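Local coordinates for uncharacterized protein (Bacillus thuringiensis serovar kurstaki, PDB 4XE7), which is a bacterial actin-like ParM protein that probably polymerises into filaments with bound nucleotide to segregate plasmid DNA, at residues 233-238 with 365-370; 76-81 with 174-179. All blocks are in the same frame, centred on the assembly; numbering follows the deposited sequence.

Contact 1 (233-238 with 365-370); sequences AINDLG and DKNIVV
Lys366 opens the pairing through its backbone: its O takes the N-H of Ala233 in a nearly straight bond of 2.9 Å. From there two parallel strands run side by side, and the backbone hydrogen bonds of segment 365-370 come from every second residue, Lys366, Ile368 and Val370. Asn367 works instead with its side chain. CG stands anti to the backbone N (chi1 -161°), and OD1 lies 3.3 Å from Ala233 CB and 2.8 Å from Asn235 ND2, the latter a weak, bent hydrogen bond. The Asn235 and Asn367 side chains cross at about a right angle, with their amide planes 75° apart. Ile368 is the centre of the exchange. Its N donates to Ala233 O, while its O is gripped twice by one residue: by Asn235 N at 2.8 Å and by Asn235 ND2 at 3.1 Å, the amide nitrogen coming from above the carbonyl plane. The Asn235 side chain therefore bridges Asn367 and the Ile368 carbonyl on a buried face, and its OD1 is satisfied by Asn244. Val369 brings CA against Asn235 O in a C-H...O contact, with CG1 4.3 Å from Leu237 CD1, an apolar contact. Val370 closes the register. Its N donates to Asn235 O, its O receives Leu237 N, and CG2 sits 4.0 Å from Ile234 CG2 and also against Asp236, whose side chain it crosses at about a right angle.

Such pairing is consistent with the central sheet of one of the two actin-like domains. The strand order is 242-248, 232-237, 366-370, 390-391. Helix 337-362 covers the face of Asn235, Leu237 and Asn367, where Leu355 O receives Asn367 ND2.

Contact 2 (76-81 with 174-179); sequences RIISNS and EHTVEF
His175 and Ser79 meet through their side-chain torsions: in His175 chi1 (-36°) sets CG beside the backbone N and chi2 (-95°) turns the ring, while OG of Ser79 is anti to its backbone N (chi1 169°). ND1 and OG then share a short hydrogen bond of 2.6 Å, the hydroxyl approaching the ring edge near its plane. Ser79 OG also accepts from Ser81 N at 3.0 Å, an ST turn, so the same oxygen joins the histidine to the backbone of Ser81. Ser81 OG lies at the edge by CE1 and is hydrogen-bonded to Met170 O, while His175 NE2 bonds to Leu171 O; the ring is thus held at both nitrogens.

The antiparallel strands are otherwise joined by two hydrogen-bonded pairs, Arg76 with Glu178 and Ile78 with Thr176. Between them Ile77 and Val177 lie side by side on the histidine's face, CG1 to CG1 at 4.0 Å. On the other face Thr176 and Ile78 lie side by side, OG1 close to Ile78 CB at 3.2 Å, and a water links that hydroxyl to Arg76 O.

Helix 123-140 packs on the Ile77, Val177 and His175 face, where Phe131 meets the imidazole. Strand 173-179 is flanked by 73-79 and 188-200 in the eight-stranded mixed sheet, a helix-backed pairing consistent with the actin-like fold.

The two contacts hold different elements: contact 1 joins parallel strands of the five-stranded sheet, contact 2 antiparallel strands of the larger one. Their centres lie 38 Å apart, on opposite sides of the chain's centre, with no touch between them. Contact 1 is mostly buried, and there a polar amide is satisfied by carbonyl and amide partners inside the protein. Contact 2 is only partly buried. One face packs against helix 123-140 and keeps a histidine-serine bond, while the other involves Arg76, Thr176 and Glu178. Both bury polar side chains that bond to protein partners, but water bridges the strands in contact 2.

Contact 1 (233-238 with 365-370)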
ATOM      1  N   ALA A 233     -11.697  -8.908 -14.272  1.00 18.75           N
ATOM      2  CA  ALA A 233     -10.342  -8.564 -14.638  1.00 17.51           C
ATOM      3  C   ALA A 233      -9.901  -7.452 -13.692  1.00 28.41           C
ATOM      4  O   ALA A 233     -10.603  -6.453 -13.524  1.00 26.49           O
ATOM      5  CB  ALA A 233     -10.243  -8.129 -16.108  1.00 22.38           C
ATOM      6  N   ILE A 234      -8.766  -7.643 -13.035  1.00 28.58           N
ATOM      7  CA  ILE A 234      -8.196  -6.566 -12.242  1.00 30.18           C
ATOM      8  C   ILE A 234      -6.874  -6.130 -12.844  1.00 30.69           C
ATOM      9  O   ILE A 234      -5.892  -6.876 -12.872  1.00 21.08           O
ATOM     10  CB  ILE A 234      -7.999  -6.963 -10.769  1.00 21.69           C
ATOM     11  CG1 ILE A 234      -9.331  -7.464 -10.183  1.00 29.67           C
ATOM     12  CG2 ILE A 234      -7.514  -5.757  -9.977  1.00 25.68           C
ATOM     13  CD1 ILE A 234      -9.253  -7.951  -8.741  1.00 28.50           C
ATOM     14  N   ASN A 235      -6.865  -4.904 -13.339  1.00 24.46           N
ATOM     15  CA  ASN A 235      -5.681  -4.367 -13.966  1.00 17.36           C
ATOM     16  C   ASN A 235      -4.999  -3.372 -13.032  1.00 17.20           C
ATOM     17  O   ASN A 235      -5.539  -2.307 -12.733  1.00 19.95           O
ATOM     18  CB  ASN A 235      -6.055  -3.726 -15.299  1.00 19.74           C
ATOM     19  CG  ASN A 235      -6.791  -4.687 -16.209  1.00 20.21           C
ATOM     20  OD1 ASN A 235      -6.175  -5.432 -16.975  1.00 16.04           O
ATOM     21  ND2 ASN A 235      -8.129  -4.687 -16.122  1.00 19.68           N
ATOM     22  N   ASP A 236      -3.817  -3.751 -12.555  1.00 18.72           N
ATOM     23  CA  ASP A 236      -3.043  -2.936 -11.629  1.00 21.10           C
ATOM     24  C   ASP A 236      -2.059  -2.060 -12.415  1.00 31.27           C
ATOM     25  O   ASP A 236      -1.049  -2.567 -12.931  1.00 19.54           O
ATOM     26  CB  ASP A 236      -2.297  -3.845 -10.634  1.00 24.07           C
ATOM     27  CG  ASP A 236      -1.707  -3.080  -9.447  1.00 34.52           C
ATOM     28  OD1 ASP A 236      -1.239  -3.745  -8.499  1.00 45.18           O
ATOM     29  OD2 ASP A 236      -1.711  -1.825  -9.450  1.00 31.00           O
ATOM     30  N   LEU A 237      -2.353  -0.761 -12.501  1.00 20.12           N
ATOM     31  CA  LEU A 237      -1.544   0.171 -13.307  1.00 24.05           C
ATOM     32  C   LEU A 237      -0.459   0.848 -12.460  1.00 21.32           C
ATOM     33  O   LEU A 237      -0.763   1.706 -11.619  1.00 19.25           O
ATOM     34  CB  LEU A 237      -2.444   1.238 -13.956  1.00 18.75           C
ATOM     35  CG  LEU A 237      -3.722   0.663 -14.554  1.00 24.17           C
ATOM     36  CD1 LEU A 237      -4.543   1.735 -15.253  1.00 22.08           C
ATOM     37  CD2 LEU A 237      -3.355  -0.464 -15.519  1.00 25.70           C
ATOM     38  N   GLY A 238       0.796   0.459 -12.671  1.00 20.96           N
ATOM     39  CA  GLY A 238       1.890   0.938 -11.841  1.00 25.45           C
ATOM     40  C   GLY A 238       2.847   1.897 -12.539  1.00 26.90           C
ATOM     41  O   GLY A 238       2.598   2.327 -13.663  1.00 23.98           O
ATOM     42  N   ASP A 365     -16.524 -10.200 -16.819  1.00 22.10           N
ATOM     43  CA  ASP A 365     -17.824  -9.587 -16.581  1.00 23.74           C
ATOM     44  C   ASP A 365     -17.635  -8.159 -16.127  1.00 23.23           C
ATOM     45  O   ASP A 365     -18.364  -7.246 -16.537  1.00 21.42           O
ATOM     46  CB  ASP A 365     -18.612 -10.384 -15.543  1.00 24.85           C
ATOM     47  CG  ASP A 365     -18.999 -11.754 -16.044  1.00 31.55           C
ATOM     48  OD1 ASP A 365     -19.504 -11.839 -17.191  1.00 24.25           O
ATOM     49  OD2 ASP A 365     -18.784 -12.745 -15.306  1.00 25.55           O
ATOM     50  N   LYS A 366     -16.634  -7.979 -15.279  1.00 26.79           N
ATOM     51  CA  LYS A 366     -16.252  -6.663 -14.808  1.00 22.59           C
ATOM     52  C   LYS A 366     -14.799  -6.388 -15.205  1.00 21.72           C
ATOM     53  O   LYS A 366     -13.926  -7.237 -15.029  1.00 21.35           O
ATOM     54  CB  LYS A 366     -16.425  -6.566 -13.288  1.00 23.06           C
ATOM     55  CG  LYS A 366     -17.868  -6.707 -12.816  1.00 28.77           C
ATOM     56  CD  LYS A 366     -18.656  -5.434 -13.105  1.00 33.80           C
ATOM     57  CE  LYS A 366     -19.969  -5.380 -12.317  1.00 36.15           C
ATOM     58  NZ  LYS A 366     -20.847  -6.515 -12.640  1.00 29.81           N
ATOM     59  N   ASN A 367     -14.535  -5.214 -15.743  1.00 20.81           N
ATOM     60  CA  ASN A 367     -13.153  -4.843 -16.019  1.00 19.94           C
ATOM     61  C   ASN A 367     -12.718  -3.714 -15.078  1.00 23.42           C
ATOM     62  O   ASN A 367     -13.195  -2.587 -15.185  1.00 22.20           O
ATOM     63  CB  ASN A 367     -12.995  -4.460 -17.497  1.00 20.27           C
ATOM     64  CG  ASN A 367     -11.545  -4.519 -17.969  1.00 27.01           C
ATOM     65  OD1 ASN A 367     -10.678  -5.071 -17.284  1.00 27.05           O
ATOM     66  ND2 ASN A 367     -11.273  -3.927 -19.133  1.00 18.54           N
ATOM     67  N   ILE A 368     -11.821  -4.035 -14.144  1.00 15.29           N
ATOM     68  CA  ILE A 368     -11.471  -3.121 -13.058  1.00 18.76           C
ATOM     69  C   ILE A 368     -10.053  -2.561 -13.182  1.00 20.77           C
ATOM     70  O   ILE A 368      -9.138  -3.299 -13.530  1.00 21.45           O
ATOM     71  CB  ILE A 368     -11.613  -3.837 -11.691  1.00 19.32           C
ATOM     72  CG1 ILE A 368     -12.977  -4.521 -11.603  1.00 25.14           C
ATOM     73  CG2 ILE A 368     -11.405  -2.844 -10.545  1.00 21.08           C
ATOM     74  CD1 ILE A 368     -13.203  -5.349 -10.335  1.00 20.82           C
ATOM     75  N   VAL A 369      -9.873  -1.262 -12.901  1.00 16.59           N
ATOM     76  CA  VAL A 369      -8.538  -0.679 -12.846  1.00 13.29           C
ATOM     77  C   VAL A 369      -8.212  -0.251 -11.424  1.00 15.48           C
ATOM     78  O   VAL A 369      -9.075   0.234 -10.694  1.00 24.00           O
ATOM     79  CB  VAL A 369      -8.371   0.524 -13.802  1.00 19.46           C
ATOM     80  CG1 VAL A 369      -8.466   0.065 -15.241  1.00 17.11           C
ATOM     81  CG2 VAL A 369      -9.404   1.642 -13.503  1.00 16.22           C
ATOM     82  N   VAL A 370      -6.966  -0.479 -11.020  1.00 13.34           N
ATOM     83  CA  VAL A 370      -6.470  -0.047  -9.716  1.00 14.20           C
ATOM     84  C   VAL A 370      -5.049   0.386  -9.926  1.00 20.11           C
ATOM     85  O   VAL A 370      -4.495   0.143 -10.997  1.00 18.87           O
ATOM     86  CB  VAL A 370      -6.524  -1.167  -8.636  1.00 20.81           C
ATOM     87  CG1 VAL A 370      -7.937  -1.647  -8.440  1.00 18.37           C
ATOM     88  CG2 VAL A 370      -5.623  -2.318  -9.019  1.00 15.84           C
TER

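Contact 2 (76-81 with 174-179)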
ATOM      1  N   ARG A  76      12.081  -4.922  20.677  1.00 29.21           N
ATOM      2  CA  ARG A  76      12.329  -6.264  21.168  1.00 25.80           C
ATOM      3  C   ARG A  76      11.050  -7.084  21.024  1.00 29.74           C
ATOM      4  O   ARG A  76      10.011  -6.726  21.584  1.00 34.28           O
ATOM      5  CB  ARG A  76      12.784  -6.234  22.628  1.00 27.27           C
ATOM      6  CG  ARG A  76      12.953  -7.595  23.231  1.00 31.18           C
ATOM      7  CD  ARG A  76      14.204  -8.265  22.698  1.00 43.16           C
ATOM      8  NE  ARG A  76      14.346  -9.617  23.224  1.00 44.79           N
ATOM      9  CZ  ARG A  76      14.870  -9.906  24.411  1.00 39.26           C
ATOM     10  NH1 ARG A  76      15.310  -8.940  25.203  1.00 50.89           N
ATOM     11  NH2 ARG A  76      14.953 -11.162  24.805  1.00 30.75           N
ATOM     12  N   ILE A  77      11.122  -8.174  20.271  1.00 28.56           N
ATOM     13  CA  ILE A  77       9.946  -9.010  20.037  1.00 24.37           C
ATOM     14  C   ILE A  77      10.119 -10.408  20.621  1.00 28.20           C
ATOM     15  O   ILE A  77      10.984 -11.181  20.190  1.00 30.66           O
ATOM     16  CB  ILE A  77       9.630  -9.122  18.547  1.00 25.90           C
ATOM     17  CG1 ILE A  77       9.294  -7.734  18.002  1.00 22.63           C
ATOM     18  CG2 ILE A  77       8.476 -10.118  18.306  1.00 27.35           C
ATOM     19  CD1 ILE A  77       9.054  -7.682  16.499  1.00 23.69           C
ATOM     20  N   ILE A  78       9.284 -10.711  21.609  1.00 31.57           N
ATOM     21  CA  ILE A  78       9.215 -12.030  22.239  1.00 32.04           C
ATOM     22  C   ILE A  78       8.050 -12.853  21.697  1.00 36.48           C
ATOM     23  O   ILE A  78       6.893 -12.553  21.979  1.00 40.88           O
ATOM     24  CB  ILE A  78       9.049 -11.907  23.765  1.00 37.36           C
ATOM     25  CG1 ILE A  78      10.018 -10.860  24.320  1.00 34.05           C
ATOM     26  CG2 ILE A  78       9.231 -13.265  24.442  1.00 38.00           C
ATOM     27  CD1 ILE A  78      11.456 -11.223  24.128  1.00 34.86           C
ATOM     28  N   SER A  79       8.361 -13.894  20.934  1.00 32.08           N
ATOM     29  CA  SER A  79       7.345 -14.697  20.272  1.00 31.38           C
ATOM     30  C   SER A  79       7.864 -16.102  19.978  1.00 31.62           C
ATOM     31  O   SER A  79       9.011 -16.265  19.567  1.00 32.44           O
ATOM     32  CB  SER A  79       6.902 -14.009  18.964  1.00 34.22           C
ATOM     33  OG  SER A  79       6.107 -14.862  18.150  1.00 27.90           O
ATOM     34  N   ASN A  80       7.017 -17.113  20.166  1.00 27.50           N
ATOM     35  CA  ASN A  80       7.384 -18.482  19.779  1.00 30.95           C
ATOM     36  C   ASN A  80       7.306 -18.719  18.268  1.00 28.59           C
ATOM     37  O   ASN A  80       7.739 -19.762  17.779  1.00 27.57           O
ATOM     38  CB  ASN A  80       6.514 -19.503  20.518  1.00 31.12           C
ATOM     39  CG  ASN A  80       6.744 -19.474  22.015  1.00 40.67           C
ATOM     40  OD1 ASN A  80       7.852 -19.195  22.486  1.00 38.35           O
ATOM     41  ND2 ASN A  80       5.696 -19.760  22.772  1.00 53.80           N
ATOM     42  N   SER A  81       6.790 -17.735  17.532  1.00 22.88           N
ATOM     43  CA  SER A  81       6.865 -17.748  16.075  1.00 26.53           C
ATOM     44  C   SER A  81       8.292 -17.487  15.582  1.00 28.61           C
ATOM     45  O   SER A  81       8.641 -17.862  14.469  1.00 21.62           O
ATOM     46  CB  SER A  81       5.918 -16.692  15.482  1.00 27.11           C
ATOM     47  OG  SER A  81       4.656 -16.778  16.110  1.00 35.10           O
ATOM     48  N   GLU A 174       0.894 -15.974  22.225  1.00 27.86           N
ATOM     49  CA  GLU A 174       1.165 -14.692  22.828  1.00 30.17           C
ATOM     50  C   GLU A 174       2.468 -14.140  22.271  1.00 36.12           C
ATOM     51  O   GLU A 174       3.400 -14.893  22.021  1.00 33.14           O
ATOM     52  CB  GLU A 174       1.225 -14.830  24.347  1.00 38.62           C
ATOM     53  CG  GLU A 174       1.135 -13.516  25.094  1.00 56.07           C
ATOM     54  CD  GLU A 174       1.297 -13.689  26.591  1.00 61.84           C
ATOM     55  OE1 GLU A 174       2.314 -13.202  27.133  1.00 62.29           O
ATOM     56  OE2 GLU A 174       0.409 -14.309  27.217  1.00 58.50           O
ATOM     57  N   HIS A 175       2.504 -12.829  22.044  1.00 32.71           N
ATOM     58  CA  HIS A 175       3.682 -12.141  21.524  1.00 32.23           C
ATOM     59  C   HIS A 175       3.812 -10.771  22.174  1.00 36.89           C
ATOM     60  O   HIS A 175       2.829 -10.035  22.270  1.00 46.16           O
ATOM     61  CB  HIS A 175       3.596 -11.976  20.001  1.00 29.80           C
ATOM     62  CG  HIS A 175       2.958 -13.135  19.304  1.00 29.44           C
ATOM     63  ND1 HIS A 175       3.700 -14.171  18.758  1.00 31.48           N
ATOM     64  CD2 HIS A 175       1.669 -13.433  19.064  1.00 32.32           C
ATOM     65  CE1 HIS A 175       2.881 -15.046  18.217  1.00 36.96           C
ATOM     66  NE2 HIS A 175       1.637 -14.633  18.385  1.00 33.14           N
ATOM     67  N   THR A 176       5.008 -10.407  22.618  1.00 26.68           N
ATOM     68  CA  THR A 176       5.206  -9.047  23.092  1.00 24.84           C
ATOM     69  C   THR A 176       6.140  -8.270  22.179  1.00 26.04           C
ATOM     70  O   THR A 176       7.133  -8.802  21.670  1.00 29.06           O
ATOM     71  CB  THR A 176       5.771  -9.008  24.525  1.00 32.32           C
ATOM     72  OG1 THR A 176       7.118  -9.491  24.516  1.00 34.03           O
ATOM     73  CG2 THR A 176       4.908  -9.861  25.450  1.00 32.00           C
ATOM     74  N   VAL A 177       5.802  -7.007  21.973  1.00 23.37           N
ATOM     75  CA  VAL A 177       6.653  -6.081  21.251  1.00 25.02           C
ATOM     76  C   VAL A 177       6.991  -4.909  22.157  1.00 28.09           C
ATOM     77  O   VAL A 177       6.103  -4.172  22.594  1.00 30.62           O
ATOM     78  CB  VAL A 177       5.974  -5.544  19.971  1.00 29.28           C
ATOM     79  CG1 VAL A 177       6.945  -4.663  19.206  1.00 21.40           C
ATOM     80  CG2 VAL A 177       5.458  -6.698  19.095  1.00 31.30           C
ATOM     81  N   GLU A 178       8.271  -4.733  22.447  1.00 29.24           N
ATOM     82  CA  GLU A 178       8.688  -3.620  23.287  1.00 29.81           C
ATOM     83  C   GLU A 178       9.436  -2.591  22.460  1.00 27.11           C
ATOM     84  O   GLU A 178      10.418  -2.915  21.793  1.00 30.63           O
ATOM     85  CB  GLU A 178       9.563  -4.103  24.444  1.00 27.90           C
ATOM     86  CG  GLU A 178      10.022  -2.965  25.336  1.00 31.51           C
ATOM     87  CD  GLU A 178      10.984  -3.406  26.418  1.00 36.62           C
ATOM     88  OE1 GLU A 178      11.221  -4.627  26.564  1.00 41.38           O
ATOM     89  OE2 GLU A 178      11.517  -2.517  27.112  1.00 39.96           O
ATOM     90  N   PHE A 179       8.950  -1.358  22.482  1.00 29.69           N
ATOM     91  CA  PHE A 179       9.601  -0.280  21.756  1.00 34.35           C
ATOM     92  C   PHE A 179      10.776   0.264  22.593  1.00 38.28           C
ATOM     93  O   PHE A 179      10.602   0.639  23.752  1.00 40.31           O
ATOM     94  CB  PHE A 179       8.607   0.844  21.427  1.00 32.16           C
ATOM     95  CG  PHE A 179       7.497   0.442  20.469  1.00 31.52           C
ATOM     96  CD1 PHE A 179       6.261   0.024  20.949  1.00 30.23           C
ATOM     97  CD2 PHE A 179       7.685   0.512  19.094  1.00 28.58           C
ATOM     98  CE1 PHE A 179       5.229  -0.325  20.071  1.00 34.82           C
ATOM     99  CE2 PHE A 179       6.659   0.170  18.208  1.00 36.55           C
ATOM    100  CZ  PHE A 179       5.426  -0.247  18.700  1.00 32.40           C
TER
HETATM  101  O   HOH W   1       8.957  -7.675  23.952  1.00 36.29           O
HETATM  102  O   HOH W   2       5.710 -15.034  23.882  1.00 38.30           O
HETATM  103  O   HOH W   3       4.341 -16.912  20.948  1.00 34.55           O